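Local coordinates for protein lectin (Trichosanthes anguina, PDB 4HR6) that binds galactosides through ricin-type beta-trefoil domains, as a nontoxic three-chain homologue of the type II ribosome-inactivating proteins, at residues L26-D29 with G30-L33. Residues are numbered along the deposited sequence; the frame is centred on the assembly and turned at random.
Sequences LTSD and GSRL
Ser28 and Ser31 close a tight reverse turn, with the carbonyl oxygen of Ser28 as the shared acceptor. Ser31 grips it twice. Its backbone N donates to Ser28 O at 2.7 Å, with an N-H...O angle of 154°. Its hydroxyl OG donates to the same Ser28 O at 2.6 Å, from within the carbonyl plane and on a lone pair, at a C=O...O angle of 123°. The two bonds therefore join one residue to one oxygen by both backbone and side chain, and fix the rotation of the serine side chain. With OG beside its own backbone N (chi1 -38°), the hydroxyl reaches the carbonyl that the backbone N already engages. The hydroxyl also lies 3.0 Å from Ser28 N, close to the start of the turn. The backbone bond from Ser31 N to Ser28 O spans four residues and defines a beta-turn, with Asp29 and Gly30 at its two central positions; Gly30 adopts a positive phi. This turn belongs to the loop joining strands 19-22 and 33-36 of the N-terminal ricin-type beta-trefoil domain. Both strands, together with Ala23 and Gly24, supply residues to the pocket that holds methyl alpha-D-galactopyranoside. Arg32, modelled only to CB, shares a backbone hydrogen bond with Ala23, tying the chain just after the turn to a residue of the sugar pocket. Leu26 CB packs against the side chain of the buried Ser31, 3.6 Å from Ser31 OG and 3.9 Å from Ser31 CB. The side chain of Leu26 lies about 8 Å from the bound sugar. At the exposed corner, the bond to Asp29 CB points away from 30-33, although Asp29 CB still lies 3.7 Å from Gly30 N; the side chain touches Asp76 on another loop.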
ATOM      1  N   LEU C  26     -30.193  10.787  17.089  1.00 84.40           N
ATOM      2  CA  LEU C  26     -30.824  10.375  18.347  1.00 85.66           C
ATOM      3  C   LEU C  26     -29.771   9.870  19.316  1.00 85.24           C
ATOM      4  O   LEU C  26     -28.782   9.277  18.891  1.00 85.65           O
ATOM      5  CB  LEU C  26     -31.843   9.252  18.109  1.00 90.58           C
ATOM      6  CG  LEU C  26     -33.286   9.625  17.748  1.00 95.13           C
ATOM      7  CD1 LEU C  26     -33.380  10.459  16.474  1.00 94.43           C
ATOM      8  CD2 LEU C  26     -34.119   8.355  17.622  1.00 93.97           C
ATOM      9  N   THR C  27     -30.005  10.085  20.612  1.00 82.96           N
ATOM     10  CA  THR C  27     -29.050   9.704  21.656  1.00 82.12           C
ATOM     11  C   THR C  27     -29.649   8.770  22.718  1.00 84.08           C
ATOM     12  O   THR C  27     -29.056   8.559  23.779  1.00 88.44           O
ATOM     13  CB  THR C  27     -28.472  10.958  22.339  1.00 81.28           C
ATOM     14  OG1 THR C  27     -29.529  11.703  22.947  1.00 85.13           O
ATOM     15  CG2 THR C  27     -27.773  11.846  21.324  1.00 81.75           C
ATOM     16  N   SER C  28     -30.808   8.187  22.421  1.00 85.08           N
ATOM     17  CA  SER C  28     -31.506   7.323  23.374  1.00 86.45           C
ATOM     18  C   SER C  28     -30.833   5.965  23.436  1.00 83.96           C
ATOM     19  O   SER C  28     -30.614   5.338  22.404  1.00 82.87           O
ATOM     20  CB  SER C  28     -32.970   7.136  22.963  1.00 89.96           C
ATOM     21  OG  SER C  28     -33.566   8.371  22.606  1.00 91.23           O
ATOM     22  N   ASP C  29     -30.536   5.508  24.647  1.00 83.63           N
ATOM     23  CA  ASP C  29     -29.787   4.267  24.856  1.00 87.41           C
ATOM     24  C   ASP C  29     -30.490   3.063  24.227  1.00 87.90           C
ATOM     25  O   ASP C  29     -31.083   2.239  24.925  1.00 89.39           O
ATOM     26  CB  ASP C  29     -29.545   4.034  26.351  1.00 89.10           C
ATOM     27  CG  ASP C  29     -28.817   5.196  27.011  1.00 92.76           C
ATOM     28  OD1 ASP C  29     -29.045   5.419  28.220  1.00 96.86           O
ATOM     29  OD2 ASP C  29     -28.036   5.895  26.322  1.00 88.45           O
ATOM     30  N   GLY C  30     -30.370   2.966  22.903  1.00 84.90           N
ATOM     31  CA  GLY C  30     -31.126   2.011  22.084  1.00 78.52           C
ATOM     32  C   GLY C  30     -31.396   2.459  20.649  1.00 71.83           C
ATOM     33  O   GLY C  30     -31.960   1.701  19.859  1.00 71.16           O
ATOM     34  N   SER C  31     -31.002   3.682  20.301  1.00 68.58           N
ATOM     35  CA  SER C  31     -31.158   4.192  18.934  1.00 69.26           C
ATOM     36  C   SER C  31     -30.437   3.320  17.887  1.00 68.17           C
ATOM     37  O   SER C  31     -29.507   2.566  18.211  1.00 61.34           O
ATOM     38  CB  SER C  31     -30.659   5.636  18.846  1.00 70.37           C
ATOM     39  OG  SER C  31     -30.994   6.362  20.022  1.00 71.64           O
ATOM     40  N   ARG C  32     -30.883   3.439  16.637  1.00 66.09           N
ATOM     41  CA  ARG C  32     -30.460   2.547  15.554  1.00 64.07           C
ATOM     42  C   ARG C  32     -29.467   3.237  14.605  1.00 61.12           C
ATOM     43  O   ARG C  32     -29.443   4.475  14.494  1.00 57.41           O
ATOM     44  CB  ARG C  32     -31.690   2.051  14.781  1.00 61.73           C
ATOM     45  N   LEU C  33     -28.653   2.430  13.924  1.00 61.86           N
ATOM     46  CA  LEU C  33     -27.651   2.950  12.966  1.00 63.02           C
ATOM     47  C   LEU C  33     -27.924   2.479  11.552  1.00 59.58           C
ATOM     48  O   LEU C  33     -28.170   1.293  11.308  1.00 52.64           O
ATOM     49  CB  LEU C  33     -26.213   2.576  13.347  1.00 64.37           C
ATOM     50  CG  LEU C  33     -26.045   1.464  14.377  1.00 70.32           C
ATOM     51  CD1 LEU C  33     -24.959   0.470  13.986  1.00 74.75           C
ATOM     52  CD2 LEU C  33     -25.787   2.087  15.742  1.00 69.57           C
TER